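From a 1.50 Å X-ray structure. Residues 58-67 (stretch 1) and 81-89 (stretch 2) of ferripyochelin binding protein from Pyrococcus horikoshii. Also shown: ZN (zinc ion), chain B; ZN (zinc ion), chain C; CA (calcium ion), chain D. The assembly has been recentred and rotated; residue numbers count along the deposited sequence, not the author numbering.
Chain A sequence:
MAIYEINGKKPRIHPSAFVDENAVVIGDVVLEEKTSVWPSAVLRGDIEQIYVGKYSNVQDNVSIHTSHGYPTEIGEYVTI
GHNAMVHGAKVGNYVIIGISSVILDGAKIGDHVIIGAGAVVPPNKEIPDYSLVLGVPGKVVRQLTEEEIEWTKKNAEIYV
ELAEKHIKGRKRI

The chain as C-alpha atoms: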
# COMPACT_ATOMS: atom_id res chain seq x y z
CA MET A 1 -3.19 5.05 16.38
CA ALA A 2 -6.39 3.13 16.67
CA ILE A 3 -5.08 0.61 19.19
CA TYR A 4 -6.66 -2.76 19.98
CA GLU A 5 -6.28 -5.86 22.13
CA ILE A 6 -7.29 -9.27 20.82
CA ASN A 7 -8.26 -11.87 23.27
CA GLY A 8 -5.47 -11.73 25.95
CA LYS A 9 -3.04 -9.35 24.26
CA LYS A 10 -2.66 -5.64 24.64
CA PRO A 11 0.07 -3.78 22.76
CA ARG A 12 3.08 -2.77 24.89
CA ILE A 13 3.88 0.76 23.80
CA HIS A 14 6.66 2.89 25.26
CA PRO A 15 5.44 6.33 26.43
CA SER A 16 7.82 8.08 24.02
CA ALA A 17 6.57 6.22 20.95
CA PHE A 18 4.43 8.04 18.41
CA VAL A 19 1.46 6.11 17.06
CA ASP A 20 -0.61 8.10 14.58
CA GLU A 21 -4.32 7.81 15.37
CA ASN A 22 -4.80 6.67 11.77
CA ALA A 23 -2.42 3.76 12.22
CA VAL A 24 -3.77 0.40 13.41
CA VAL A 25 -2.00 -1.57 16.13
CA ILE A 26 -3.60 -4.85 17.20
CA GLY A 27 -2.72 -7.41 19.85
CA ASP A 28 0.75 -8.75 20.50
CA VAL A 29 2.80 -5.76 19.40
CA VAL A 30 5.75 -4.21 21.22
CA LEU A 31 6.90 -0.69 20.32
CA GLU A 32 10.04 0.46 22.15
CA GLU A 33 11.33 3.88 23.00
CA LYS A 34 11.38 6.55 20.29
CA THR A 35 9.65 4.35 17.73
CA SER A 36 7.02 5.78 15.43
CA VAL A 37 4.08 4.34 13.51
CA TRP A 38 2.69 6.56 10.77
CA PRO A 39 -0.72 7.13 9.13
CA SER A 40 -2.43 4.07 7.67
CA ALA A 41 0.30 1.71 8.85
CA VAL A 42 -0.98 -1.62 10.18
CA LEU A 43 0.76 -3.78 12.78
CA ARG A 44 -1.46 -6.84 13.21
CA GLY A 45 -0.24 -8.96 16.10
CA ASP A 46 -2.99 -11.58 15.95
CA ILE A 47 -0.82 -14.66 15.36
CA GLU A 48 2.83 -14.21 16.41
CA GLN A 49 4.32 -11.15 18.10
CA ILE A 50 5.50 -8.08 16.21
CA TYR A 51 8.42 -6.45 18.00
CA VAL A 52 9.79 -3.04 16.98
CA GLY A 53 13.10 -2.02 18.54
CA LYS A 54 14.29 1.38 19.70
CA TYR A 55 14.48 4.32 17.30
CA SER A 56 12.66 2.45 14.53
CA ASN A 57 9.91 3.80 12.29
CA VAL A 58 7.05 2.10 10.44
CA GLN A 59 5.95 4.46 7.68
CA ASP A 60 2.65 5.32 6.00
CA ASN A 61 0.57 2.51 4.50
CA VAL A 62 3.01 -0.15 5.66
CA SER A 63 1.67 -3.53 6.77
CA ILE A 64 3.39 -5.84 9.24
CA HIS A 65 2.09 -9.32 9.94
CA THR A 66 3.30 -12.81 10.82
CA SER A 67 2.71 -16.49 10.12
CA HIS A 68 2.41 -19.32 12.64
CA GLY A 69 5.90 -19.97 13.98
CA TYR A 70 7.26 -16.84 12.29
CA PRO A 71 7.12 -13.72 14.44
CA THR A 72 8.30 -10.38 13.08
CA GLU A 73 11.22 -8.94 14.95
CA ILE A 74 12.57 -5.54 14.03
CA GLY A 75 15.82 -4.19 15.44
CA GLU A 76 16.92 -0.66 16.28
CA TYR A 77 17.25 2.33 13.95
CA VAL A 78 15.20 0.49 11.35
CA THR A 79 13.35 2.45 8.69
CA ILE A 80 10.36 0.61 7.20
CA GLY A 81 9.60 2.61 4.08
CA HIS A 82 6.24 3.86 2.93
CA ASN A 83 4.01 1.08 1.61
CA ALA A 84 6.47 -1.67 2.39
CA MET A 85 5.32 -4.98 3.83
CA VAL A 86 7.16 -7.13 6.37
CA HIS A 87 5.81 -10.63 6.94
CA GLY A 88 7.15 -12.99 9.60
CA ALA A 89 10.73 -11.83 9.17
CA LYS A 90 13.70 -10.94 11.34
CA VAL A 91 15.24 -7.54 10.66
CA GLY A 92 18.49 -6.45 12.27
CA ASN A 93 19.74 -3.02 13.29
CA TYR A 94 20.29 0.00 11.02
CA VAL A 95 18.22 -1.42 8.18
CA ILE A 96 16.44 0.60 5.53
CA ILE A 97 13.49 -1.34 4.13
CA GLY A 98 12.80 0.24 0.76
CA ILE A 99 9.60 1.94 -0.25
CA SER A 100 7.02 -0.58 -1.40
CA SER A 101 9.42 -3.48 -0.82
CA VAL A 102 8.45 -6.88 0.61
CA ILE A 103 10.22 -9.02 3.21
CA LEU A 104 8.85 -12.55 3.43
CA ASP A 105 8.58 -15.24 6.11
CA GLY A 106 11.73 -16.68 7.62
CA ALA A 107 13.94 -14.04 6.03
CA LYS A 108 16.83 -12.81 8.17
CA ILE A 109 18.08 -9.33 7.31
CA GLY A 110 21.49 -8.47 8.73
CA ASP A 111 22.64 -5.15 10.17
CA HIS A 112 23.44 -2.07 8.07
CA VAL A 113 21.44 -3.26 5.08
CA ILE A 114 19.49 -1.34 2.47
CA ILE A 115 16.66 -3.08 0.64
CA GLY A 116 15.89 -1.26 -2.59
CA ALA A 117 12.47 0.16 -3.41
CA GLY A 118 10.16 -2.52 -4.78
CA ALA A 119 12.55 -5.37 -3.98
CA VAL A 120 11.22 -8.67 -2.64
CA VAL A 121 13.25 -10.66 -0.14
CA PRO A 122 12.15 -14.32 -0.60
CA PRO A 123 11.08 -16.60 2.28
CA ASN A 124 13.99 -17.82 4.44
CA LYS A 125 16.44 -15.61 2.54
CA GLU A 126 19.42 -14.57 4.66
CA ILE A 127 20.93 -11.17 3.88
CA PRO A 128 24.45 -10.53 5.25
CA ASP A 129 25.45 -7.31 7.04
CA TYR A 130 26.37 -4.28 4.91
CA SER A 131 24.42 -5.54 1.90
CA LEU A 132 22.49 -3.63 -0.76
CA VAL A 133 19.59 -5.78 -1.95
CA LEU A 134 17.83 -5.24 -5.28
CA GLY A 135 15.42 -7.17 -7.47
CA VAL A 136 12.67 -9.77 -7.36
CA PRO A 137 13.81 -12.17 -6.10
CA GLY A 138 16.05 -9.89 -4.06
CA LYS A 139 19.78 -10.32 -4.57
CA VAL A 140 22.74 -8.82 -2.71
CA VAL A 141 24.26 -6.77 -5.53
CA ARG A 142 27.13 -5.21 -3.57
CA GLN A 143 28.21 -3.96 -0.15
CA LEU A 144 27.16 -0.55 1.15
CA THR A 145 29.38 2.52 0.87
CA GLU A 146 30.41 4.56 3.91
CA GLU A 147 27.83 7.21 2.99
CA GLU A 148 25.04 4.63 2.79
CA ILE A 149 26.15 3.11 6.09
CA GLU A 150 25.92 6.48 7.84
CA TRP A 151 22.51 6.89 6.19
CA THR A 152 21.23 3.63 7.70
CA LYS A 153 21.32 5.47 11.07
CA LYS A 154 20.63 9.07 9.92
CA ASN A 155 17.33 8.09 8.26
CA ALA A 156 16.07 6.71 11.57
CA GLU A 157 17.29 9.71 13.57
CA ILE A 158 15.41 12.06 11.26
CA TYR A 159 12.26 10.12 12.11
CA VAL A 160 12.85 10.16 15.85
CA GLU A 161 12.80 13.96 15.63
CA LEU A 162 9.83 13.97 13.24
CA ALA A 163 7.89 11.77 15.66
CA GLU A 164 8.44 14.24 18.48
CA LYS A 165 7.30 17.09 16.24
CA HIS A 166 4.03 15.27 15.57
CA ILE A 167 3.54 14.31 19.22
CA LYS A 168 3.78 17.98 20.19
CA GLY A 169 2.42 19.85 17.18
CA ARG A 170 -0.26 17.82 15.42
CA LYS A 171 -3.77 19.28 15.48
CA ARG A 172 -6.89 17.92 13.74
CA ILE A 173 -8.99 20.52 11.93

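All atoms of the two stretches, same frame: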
# COMPACT_ATOMS: atom_id res chain seq x y z
N VAL A 58 7.89 2.90 11.33
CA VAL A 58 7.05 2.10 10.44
C VAL A 58 6.22 3.14 9.70
O VAL A 58 5.25 3.68 10.25
CB VAL A 58 6.14 1.16 11.25
CG1 VAL A 58 5.34 0.27 10.32
CG2 VAL A 58 6.99 0.30 12.19
N GLN A 59 6.59 3.42 8.46
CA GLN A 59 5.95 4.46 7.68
C GLN A 59 4.54 4.26 7.15
O GLN A 59 3.92 3.21 7.33
CB GLN A 59 6.92 4.89 6.57
CG GLN A 59 8.17 5.55 7.17
CD GLN A 59 9.28 5.80 6.18
OE1 GLN A 59 9.06 5.84 4.97
NE2 GLN A 59 10.49 6.00 6.69
N ASP A 60 4.02 5.30 6.51
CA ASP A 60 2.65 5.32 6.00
C ASP A 60 2.30 4.15 5.09
O ASP A 60 3.07 3.77 4.21
CB ASP A 60 2.38 6.62 5.24
CG ASP A 60 3.15 7.80 5.81
OD1 ASP A 60 2.54 8.64 6.50
OD2 ASP A 60 4.37 7.87 5.55
N ASN A 61 1.11 3.61 5.30
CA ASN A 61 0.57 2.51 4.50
C ASN A 61 1.38 1.22 4.49
O ASN A 61 1.24 0.40 3.59
CB ASN A 61 0.30 3.00 3.07
CG ASN A 61 -1.00 3.78 2.98
OD1 ASN A 61 -2.03 3.32 3.45
ND2 ASN A 61 -0.94 4.97 2.39
N VAL A 62 2.22 1.06 5.51
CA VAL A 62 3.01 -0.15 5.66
C VAL A 62 2.14 -1.19 6.37
O VAL A 62 1.25 -0.84 7.13
CB VAL A 62 4.24 0.10 6.57
CG1 VAL A 62 4.84 -1.23 7.05
CG2 VAL A 62 5.29 0.89 5.82
N SER A 63 2.38 -2.47 6.08
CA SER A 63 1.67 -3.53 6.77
C SER A 63 2.71 -4.47 7.36
O SER A 63 3.72 -4.77 6.72
CB SER A 63 0.78 -4.35 5.82
OG SER A 63 -0.27 -3.57 5.30
N ILE A 64 2.50 -4.89 8.60
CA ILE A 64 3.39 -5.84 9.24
C ILE A 64 2.51 -6.94 9.80
O ILE A 64 1.52 -6.67 10.49
CB ILE A 64 4.22 -5.21 10.39
CG1 ILE A 64 5.04 -4.04 9.86
CG2 ILE A 64 5.15 -6.28 10.98
CD1 ILE A 64 5.93 -3.38 10.90
N HIS A 65 2.85 -8.18 9.47
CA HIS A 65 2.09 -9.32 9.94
C HIS A 65 3.05 -10.48 10.18
O HIS A 65 4.27 -10.33 10.04
CB HIS A 65 1.03 -9.72 8.91
CG HIS A 65 -0.03 -10.61 9.46
ND1 HIS A 65 -0.56 -11.67 8.75
CD2 HIS A 65 -0.67 -10.60 10.65
CE1 HIS A 65 -1.48 -12.27 9.48
NE2 HIS A 65 -1.57 -11.65 10.64
N THR A 66 2.50 -11.63 10.55
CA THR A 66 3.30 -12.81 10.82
C THR A 66 2.58 -14.06 10.37
O THR A 66 1.42 -14.01 9.93
CB THR A 66 3.56 -12.97 12.34
OG1 THR A 66 2.32 -13.27 12.99
CG2 THR A 66 4.14 -11.69 12.93
N SER A 67 3.27 -15.19 10.47
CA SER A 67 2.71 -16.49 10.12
C SER A 67 2.97 -17.36 11.35
O SER A 67 3.84 -17.05 12.16
CB SER A 67 3.43 -17.08 8.90
OG SER A 67 4.83 -17.06 9.07
N GLY A 81 10.12 1.68 5.06
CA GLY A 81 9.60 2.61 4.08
C GLY A 81 8.13 2.56 3.73
O GLY A 81 7.48 1.53 3.83
N HIS A 82 7.63 3.72 3.31
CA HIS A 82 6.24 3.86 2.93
C HIS A 82 5.78 2.71 2.06
O HIS A 82 6.49 2.31 1.13
CB HIS A 82 6.03 5.14 2.10
CG HIS A 82 6.68 6.36 2.67
ND1 HIS A 82 6.09 7.15 3.62
CD2 HIS A 82 7.87 6.95 2.38
CE1 HIS A 82 6.88 8.18 3.90
NE2 HIS A 82 7.97 8.07 3.16
N ASN A 83 4.61 2.17 2.36
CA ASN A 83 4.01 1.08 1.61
C ASN A 83 4.73 -0.25 1.51
O ASN A 83 4.36 -1.11 0.70
CB ASN A 83 3.63 1.59 0.23
CG ASN A 83 2.50 2.57 0.31
OD1 ASN A 83 2.66 3.66 0.83
ND2 ASN A 83 1.34 2.15 -0.16
N ALA A 84 5.74 -0.42 2.35
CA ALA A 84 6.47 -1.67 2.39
C ALA A 84 5.64 -2.67 3.17
O ALA A 84 4.65 -2.32 3.82
CB ALA A 84 7.83 -1.47 3.04
N MET A 85 6.05 -3.93 3.13
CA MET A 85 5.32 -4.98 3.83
C MET A 85 6.32 -5.99 4.40
O MET A 85 7.12 -6.55 3.66
CB MET A 85 4.36 -5.65 2.85
CG MET A 85 3.19 -6.40 3.47
SD MET A 85 3.65 -7.94 4.27
CE MET A 85 2.78 -7.76 5.84
N VAL A 86 6.27 -6.18 5.71
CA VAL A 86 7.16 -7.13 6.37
C VAL A 86 6.31 -8.27 6.92
O VAL A 86 5.40 -8.03 7.72
CB VAL A 86 7.94 -6.46 7.53
CG1 VAL A 86 8.86 -7.48 8.20
CG2 VAL A 86 8.76 -5.29 6.99
N HIS A 87 6.60 -9.49 6.50
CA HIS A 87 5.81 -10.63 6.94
C HIS A 87 6.62 -11.76 7.56
O HIS A 87 7.35 -12.46 6.87
CB HIS A 87 5.00 -11.17 5.75
CG HIS A 87 3.77 -11.91 6.16
ND1 HIS A 87 3.81 -13.16 6.74
CD2 HIS A 87 2.46 -11.56 6.12
CE1 HIS A 87 2.59 -13.54 7.05
NE2 HIS A 87 1.75 -12.59 6.68
N GLY A 88 6.46 -11.93 8.87
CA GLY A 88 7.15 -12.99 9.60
C GLY A 88 8.65 -13.05 9.40
O GLY A 88 9.23 -14.13 9.30
N ALA A 89 9.29 -11.88 9.38
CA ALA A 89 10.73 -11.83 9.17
C ALA A 89 11.50 -11.21 10.33
O ALA A 89 10.94 -10.53 11.19
CB ALA A 89 11.03 -11.05 7.89
ZN ZN B . -0.24 -12.25 6.62
ZN ZN C . 9.49 9.59 3.45
CA CA D . -3.97 2.36 4.12
O HOH W 1 -1.70 -13.17 6.01
O HOH W 2 10.37 8.98 4.93

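Two short strands, 63-65 and 85-87, run parallel, their axes 4.9 Å apart and their directions within 1° of each other. Each follows a type II turn, Gln 59 to Val 62 in one stretch and Gly 81 to Ala 84 in the other, so one coil repeats the other in register. The backbone ladder begins between the turns, where Asn 83 N donates to Asp 60 O (2.9 Å). It continues with Ser 63 N to Ala 84 O (3.2 Å), Val 86 N to Ser 63 O (3.1 Å), His 65 N to Val 86 O (3.1 Å) and Gly 88 N to His 65 O (3.0 Å). Both turns place an asparagine, Asn 61 and Asn 83, at the position of positive phi, a conformation asparagine tolerates well. Gly 88 also has positive phi, and an ideal CB there would lie only 3.2 Å from Ser 67 OG. The contact buries 738 Å², both sides summed, and its residues are buried in the assembly, Ser 67 alone being partly exposed.

Two of the three strand pairs match like with like: Ile 64 with Val 86 and His 65 with His 87. Ile 64 and Val 86 share one face, with CG1 of Ile 64 4.4 Å from CB of Val 86. The other face carries Ser 63, Met 85 and the two histidines; small Ser 63 lies beside Met 85, whose CE reaches to 3.3 Å from Ser 63 O.

His 65 and His 87 are joined through metal: one zinc is bound by His 65 ND1 (2.2 Å) and His 87 NE2 (2.0 Å), with a water and a ligand from elsewhere in the structure. Their rings are steeply inclined, and His 65 ND1 and His 87 NE2, 3.2 Å apart, both point lone pairs at the ion.

At the turns, His 82 ND1 donates a weak hydrogen bond to Asp 60 OD2 (2.7 Å), the carboxylate lying at the ring edge, while His 82 NE2 binds the second zinc (2.2 Å). Gln 59 OE1 lies over the ring face and accepts a weak bond from His 82 N (3.0 Å).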